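Local coordinates for replication protein B (Plasmid RSF1010, PDB 3H20), which makes primers for replication of a broad-host-range plasmid that is copied exclusively in leading-strand mode, at residues Gly148-Lys153 against Gln163-Leu168; Ile24-Ala29 against Gln57-Tyr62. All blocks are in the same frame, centred on the assembly; numbering follows the deposited sequence.

Interaction 1 (Gly148-Lys153 against Gln163-Leu168); sequences GFTNRK and QPWVLL. With DPO (diphosphate), chain E.
The loop 148-153, which brings N151 and K153 to the diphosphate, is joined by a single backbone bridge, T150 with W165, to the residues leading into strand 167-170. Three main-chain hydrogen bonds fasten them: G148 N to V166 O at 3.0 Å, V166 N to F149 O at 2.8 Å and N151 N to P164 O, also 2.8 Å. On the bridge, the methyl CG2 of T150 sits over the centre of the six-membered ring of W165 in a CH-pi contact, 3.6 Å from CG2 to the centroid. G148 O meets the rim of the same ring at CZ3. With CG anti to the backbone N (chi1 -172°), the N151 amide is placed between the backbone of K153 and the diphosphate. Its OD1 accepts from K153 N at 3.2 Å, closing an Asx turn, while ND2 donates to diphosphate O7 over 2.7 Å in a nearly straight bond (171°) and also to T100 O. An alanine here would probably leave O7 without this donor and K153 N without its turn-closing acceptor. The extended K153 chain brings NZ to diphosphate O2 at 2.8 Å. Amide and ammonium donors thus grip separate phosphates in the diphosphate pocket of the primase domain.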
loop_
_atom_site.group_PDB
_atom_site.type_symbol
_atom_site.label_atom_id
_atom_site.label_comp_id
_atom_site.label_asym_id
_atom_site.label_seq_id
_atom_site.Cartn_x
_atom_site.Cartn_y
_atom_site.Cartn_z
ATOM N N GLY A 148 27.135 -3.630 13.818
ATOM C CA GLY A 148 28.570 -3.860 13.571
ATOM C C GLY A 148 29.174 -2.940 12.520
ATOM O O GLY A 148 30.345 -3.104 12.136
ATOM N N PHE A 149 28.373 -1.980 12.055
ATOM C CA PHE A 149 28.742 -1.082 10.957
ATOM C C PHE A 149 28.460 0.371 11.324
ATOM O O PHE A 149 27.643 0.653 12.202
ATOM C CB PHE A 149 27.981 -1.476 9.670
ATOM C CG PHE A 149 28.293 -2.862 9.191
ATOM C CD1 PHE A 149 29.468 -3.121 8.473
ATOM C CD2 PHE A 149 27.448 -3.924 9.504
ATOM C CE1 PHE A 149 29.777 -4.415 8.053
ATOM C CE2 PHE A 149 27.751 -5.219 9.092
ATOM C CZ PHE A 149 28.916 -5.464 8.360
ATOM N N THR A 150 29.150 1.298 10.670
ATOM C CA THR A 150 28.884 2.718 10.880
ATOM C C THR A 150 27.639 3.165 10.111
ATOM O O THR A 150 27.388 2.694 8.999
ATOM C CB THR A 150 30.060 3.593 10.432
ATOM O OG1 THR A 150 30.403 3.249 9.084
ATOM C CG2 THR A 150 31.269 3.371 11.320
ATOM N N ASN A 151 26.870 4.066 10.725
ATOM C CA ASN A 151 25.736 4.735 10.090
ATOM C C ASN A 151 26.278 5.892 9.249
ATOM O O ASN A 151 26.764 6.890 9.789
ATOM C CB ASN A 151 24.759 5.234 11.169
ATOM C CG ASN A 151 23.443 5.768 10.597
ATOM O OD1 ASN A 151 23.422 6.463 9.581
ATOM N ND2 ASN A 151 22.340 5.474 11.284
ATOM N N ARG A 152 26.208 5.740 7.929
ATOM C CA ARG A 152 26.840 6.671 6.988
ATOM C C ARG A 152 25.907 7.781 6.492
ATOM O O ARG A 152 26.345 8.735 5.839
ATOM C CB ARG A 152 27.407 5.892 5.794
ATOM C CG ARG A 152 28.620 5.031 6.124
ATOM C CD ARG A 152 29.851 5.906 6.295
ATOM N NE ARG A 152 30.986 5.144 6.801
ATOM C CZ ARG A 152 32.126 5.683 7.224
ATOM N NH1 ARG A 152 32.294 7.001 7.202
ATOM N NH2 ARG A 152 33.105 4.900 7.667
ATOM N N LYS A 153 24.625 7.636 6.811
ATOM C CA LYS A 153 23.560 8.500 6.312
ATOM C C LYS A 153 23.623 9.875 6.961
ATOM O O LYS A 153 23.679 9.982 8.184
ATOM C CB LYS A 153 22.200 7.845 6.586
ATOM C CG LYS A 153 21.119 8.195 5.586
ATOM C CD LYS A 153 19.869 7.372 5.821
ATOM C CE LYS A 153 18.712 7.844 4.938
ATOM N NZ LYS A 153 17.480 7.012 5.152
ATOM N N GLN A 163 31.257 9.485 13.011
ATOM C CA GLN A 163 30.064 8.837 12.472
ATOM C C GLN A 163 29.637 7.723 13.430
ATOM O O GLN A 163 30.470 6.904 13.811
ATOM C CB GLN A 163 30.397 8.245 11.099
ATOM C CG GLN A 163 29.239 8.186 10.127
ATOM C CD GLN A 163 28.711 9.563 9.736
ATOM O OE1 GLN A 163 29.467 10.534 9.630
ATOM N NE2 GLN A 163 27.404 9.646 9.520
ATOM N N PRO A 164 28.344 7.683 13.825
ATOM C CA PRO A 164 27.955 6.741 14.878
ATOM C C PRO A 164 27.938 5.278 14.440
ATOM O O PRO A 164 27.684 4.978 13.273
ATOM C CB PRO A 164 26.539 7.191 15.259
ATOM C CG PRO A 164 26.027 7.919 14.076
ATOM C CD PRO A 164 27.202 8.475 13.333
ATOM N N TRP A 165 28.198 4.389 15.394
ATOM C CA TRP A 165 28.165 2.945 15.171
ATOM C C TRP A 165 26.783 2.360 15.448
ATOM O O TRP A 165 26.116 2.760 16.407
ATOM C CB TRP A 165 29.199 2.267 16.063
ATOM C CG TRP A 165 30.574 2.417 15.535
ATOM C CD1 TRP A 165 31.444 3.441 15.773
ATOM C CD2 TRP A 165 31.235 1.523 14.641
ATOM N NE1 TRP A 165 32.621 3.232 15.084
ATOM C CE2 TRP A 165 32.518 2.056 14.387
ATOM C CE3 TRP A 165 30.874 0.310 14.037
ATOM C CZ2 TRP A 165 33.433 1.422 13.550
ATOM C CZ3 TRP A 165 31.784 -0.318 13.213
ATOM C CH2 TRP A 165 33.049 0.239 12.974
ATOM N N VAL A 166 26.358 1.418 14.605
ATOM C CA VAL A 166 25.100 0.692 14.821
ATOM C C VAL A 166 25.365 -0.466 15.801
ATOM O O VAL A 166 26.170 -1.354 15.519
ATOM C CB VAL A 166 24.511 0.172 13.476
ATOM C CG1 VAL A 166 23.186 -0.576 13.684
ATOM C CG2 VAL A 166 24.322 1.330 12.490
ATOM N N LEU A 167 24.694 -0.446 16.952
ATOM C CA LEU A 167 25.013 -1.385 18.043
ATOM C C LEU A 167 23.876 -2.348 18.342
ATOM O O LEU A 167 22.719 -1.937 18.362
ATOM C CB LEU A 167 25.356 -0.617 19.323
ATOM C CG LEU A 167 26.480 0.424 19.178
ATOM C CD1 LEU A 167 26.540 1.342 20.394
ATOM C CD2 LEU A 167 27.827 -0.225 18.922
ATOM N N LEU A 168 24.212 -3.616 18.592
ATOM C CA LEU A 168 23.227 -4.584 19.089
ATOM C C LEU A 168 23.111 -4.459 20.607
ATOM O O LEU A 168 24.037 -4.807 21.328
ATOM C CB LEU A 168 23.627 -6.021 18.721
ATOM C CG LEU A 168 22.603 -7.125 19.019
ATOM C CD1 LEU A 168 21.371 -7.003 18.117
ATOM C CD2 LEU A 168 23.271 -8.501 18.851
HETATM P P1 DPO E . 17.742 4.598 7.581
HETATM O O1 DPO E . 16.488 5.607 7.670
HETATM O O2 DPO E . 18.155 4.484 6.134
HETATM O O3 DPO E . 17.386 3.344 8.350
HETATM O O4 DPO E . 18.897 5.407 8.376
HETATM P P2 DPO E . 18.683 6.001 9.865
HETATM O O5 DPO E . 17.660 7.100 9.698
HETATM O O6 DPO E . 18.223 4.804 10.674
HETATM O O7 DPO E . 20.045 6.519 10.246
#

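Interaction 2 (Ile24-Ala29 against Gln57-Tyr62); sequences IGVRDA and QGNDVY. With DPO (diphosphate), chain E.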
loop_
_atom_site.group_PDB
_atom_site.type_symbol
_atom_site.label_atom_id
_atom_site.label_comp_id
_atom_site.label_asym_id
_atom_site.label_seq_id
_atom_site.Cartn_x
_atom_site.Cartn_y
_atom_site.Cartn_z
ATOM N N ILE A 24 20.413 -8.980 2.459
ATOM C CA ILE A 24 21.329 -7.939 2.908
ATOM C C ILE A 24 21.285 -6.811 1.880
ATOM O O ILE A 24 21.441 -7.045 0.680
ATOM C CB ILE A 24 22.790 -8.453 3.072
ATOM C CG1 ILE A 24 22.900 -9.511 4.186
ATOM C CG2 ILE A 24 23.776 -7.286 3.302
ATOM C CD1 ILE A 24 22.587 -9.015 5.614
ATOM N N GLY A 25 21.045 -5.593 2.350
ATOM C CA GLY A 25 21.029 -4.425 1.464
ATOM C C GLY A 25 22.220 -3.517 1.723
ATOM O O GLY A 25 22.593 -3.255 2.871
ATOM N N VAL A 26 22.815 -3.038 0.642
ATOM C CA VAL A 26 23.964 -2.151 0.706
ATOM C C VAL A 26 23.633 -0.898 -0.121
ATOM O O VAL A 26 23.407 -0.988 -1.333
ATOM C CB VAL A 26 25.241 -2.877 0.211
ATOM C CG1 VAL A 26 26.394 -1.917 0.057
ATOM C CG2 VAL A 26 25.633 -4.001 1.184
ATOM N N ARG A 27 23.564 0.254 0.550
ATOM C CA ARG A 27 23.206 1.524 -0.099
ATOM C C ARG A 27 24.236 2.637 0.117
ATOM O O ARG A 27 24.584 2.968 1.254
ATOM C CB ARG A 27 21.830 2.014 0.361
ATOM C CG ARG A 27 21.345 3.260 -0.377
ATOM C CD ARG A 27 19.984 3.750 0.113
ATOM N NE ARG A 27 19.530 4.863 -0.718
ATOM C CZ ARG A 27 18.801 4.728 -1.826
ATOM N NH1 ARG A 27 18.451 5.802 -2.528
ATOM N NH2 ARG A 27 18.415 3.519 -2.231
ATOM N N ASP A 28 24.685 3.224 -0.990
ATOM C CA ASP A 28 25.613 4.350 -0.970
ATOM C C ASP A 28 24.877 5.629 -0.576
ATOM O O ASP A 28 24.054 6.150 -1.338
ATOM C CB ASP A 28 26.291 4.507 -2.338
ATOM C CG ASP A 28 27.478 5.464 -2.307
ATOM O OD1 ASP A 28 27.301 6.655 -1.966
ATOM O OD2 ASP A 28 28.594 5.024 -2.655
ATOM N N ALA A 29 25.200 6.130 0.610
ATOM C CA ALA A 29 24.536 7.296 1.199
ATOM C C ALA A 29 24.709 8.601 0.414
ATOM O O ALA A 29 23.874 9.506 0.510
ATOM C CB ALA A 29 25.012 7.479 2.631
ATOM N N GLN A 57 33.588 2.549 2.399
ATOM C CA GLN A 57 33.475 3.332 1.161
ATOM C C GLN A 57 32.181 4.162 1.085
ATOM O O GLN A 57 31.869 4.743 0.042
ATOM C CB GLN A 57 33.640 2.427 -0.067
ATOM C CG GLN A 57 35.054 1.842 -0.215
ATOM C CD GLN A 57 35.204 0.917 -1.413
ATOM O OE1 GLN A 57 34.219 0.406 -1.944
ATOM N NE2 GLN A 57 36.447 0.699 -1.845
ATOM N N GLY A 58 31.447 4.227 2.196
ATOM C CA GLY A 58 30.287 5.122 2.313
ATOM C C GLY A 58 28.907 4.485 2.222
ATOM O O GLY A 58 27.900 5.195 2.099
ATOM N N ASN A 59 28.853 3.156 2.285
ATOM C CA ASN A 59 27.592 2.399 2.201
ATOM C C ASN A 59 26.978 2.048 3.568
ATOM O O ASN A 59 27.689 1.581 4.471
ATOM C CB ASN A 59 27.803 1.100 1.398
ATOM C CG ASN A 59 28.119 1.353 -0.074
ATOM O OD1 ASN A 59 27.214 1.489 -0.900
ATOM N ND2 ASN A 59 29.404 1.417 -0.406
ATOM N N ASP A 60 25.666 2.255 3.717
ATOM C CA ASP A 60 24.926 1.703 4.861
ATOM C C ASP A 60 24.554 0.237 4.597
ATOM O O ASP A 60 24.351 -0.158 3.437
ATOM C CB ASP A 60 23.673 2.533 5.172
ATOM C CG ASP A 60 24.008 3.906 5.729
ATOM O OD1 ASP A 60 24.440 3.988 6.900
ATOM O OD2 ASP A 60 23.823 4.897 5.005
ATOM N N VAL A 61 24.505 -0.556 5.668
ATOM C CA VAL A 61 24.268 -1.999 5.595
ATOM C C VAL A 61 22.952 -2.353 6.303
ATOM O O VAL A 61 22.778 -2.083 7.501
ATOM C CB VAL A 61 25.443 -2.819 6.212
ATOM C CG1 VAL A 61 25.258 -4.332 5.969
ATOM C CG2 VAL A 61 26.803 -2.341 5.656
ATOM N N TYR A 62 22.047 -2.977 5.553
ATOM C CA TYR A 62 20.688 -3.259 6.005
ATOM C C TYR A 62 20.394 -4.757 5.965
ATOM O O TYR A 62 21.065 -5.518 5.251
ATOM C CB TYR A 62 19.673 -2.540 5.116
ATOM C CG TYR A 62 19.779 -1.027 5.109
ATOM C CD1 TYR A 62 19.109 -0.256 6.061
ATOM C CD2 TYR A 62 20.534 -0.373 4.147
ATOM C CE1 TYR A 62 19.193 1.145 6.050
ATOM C CE2 TYR A 62 20.629 1.016 4.130
ATOM C CZ TYR A 62 19.956 1.766 5.083
ATOM O OH TYR A 62 20.065 3.140 5.055
HETATM P P1 DPO E . 17.742 4.598 7.581
HETATM O O1 DPO E . 16.488 5.607 7.670
HETATM O O2 DPO E . 18.155 4.484 6.134
HETATM O O3 DPO E . 17.386 3.344 8.350
HETATM O O4 DPO E . 18.897 5.407 8.376
HETATM P P2 DPO E . 18.683 6.001 9.865
HETATM O O5 DPO E . 17.660 7.100 9.698
HETATM O O6 DPO E . 18.223 4.804 10.674
HETATM O O7 DPO E . 20.045 6.519 10.246
HETATM O O HOH W 1 29.984 2.338 -3.236
HETATM O O HOH W 2 30.076 6.871 -0.831
#
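The side chains of Y62, R27 and D60 share one face of an antiparallel strand pair, those of V26, V61, D28 and N59 the other. With CG anti to the carbonyl carbon (chi1 -61°), the Y62 ring turns its edge to strand 24-28, where CD2 lies near G25 O and CE2 is 4.1 Å from R27 CB. The hydroxyl OH donates to diphosphate O2 at 2.6 Å. R27 touches the ring with CB alone; its chain, extended from CG to NE, leads away from the pair. D60 points to this face too, and its OD2 approaches A29 CB at 3.7 Å, whereas OD1 forms a salt bridge with R145, itself a diphosphate ligand, so D60 is a second-shell residue that probably helps to position that arginine.

On the other face, V26 directs CG1 anti to its backbone N (chi1 171°) and lays it 3.6 Å from N59 CB. The N59 amide and the D28 carboxylate are turned 85° apart, and a water joins them, accepting from N59 ND2 at 3.0 Å and donating to D28 OD2 at 3.1 Å. ND2 also donates to M54 O, while D28 OD1 takes the backbone N-H groups of T30 and T31, so each polar end is tied to a neighbouring turn or helix end. G58, with its positive phi, is the C-prime residue of the Schellman motif ending helix 48-56, and its O accepts a hydrogen bond from A29 N at 3.2 Å. Paired G25-Y62 and R27-D60 backbone bonds complete the join between the two central strands of a four-stranded antiparallel sheet, from which Y62 reaches the diphosphate site.

From the N terminus, strand 21-28 is followed by strand 34-40 and helices 41-46 and 48-56 before strand 59-65 returns beside it; interaction 2 closes this excursion. Much later, after strand 144-145 has added to the other edge of strand 59-65, interaction 1 closes a short loop of nine residues leading into strand 167-170, which belongs to the second four-stranded sheet. The two are in series, neither nested nor crossed. They meet directly: R152 N lies 2.7 Å from D60 OD1, a probable hydrogen bond, and R152 O packs against A29 CB. Both reach the same diphosphate, so the loop joining the two sheets and the centre of the first sheet share one pocket.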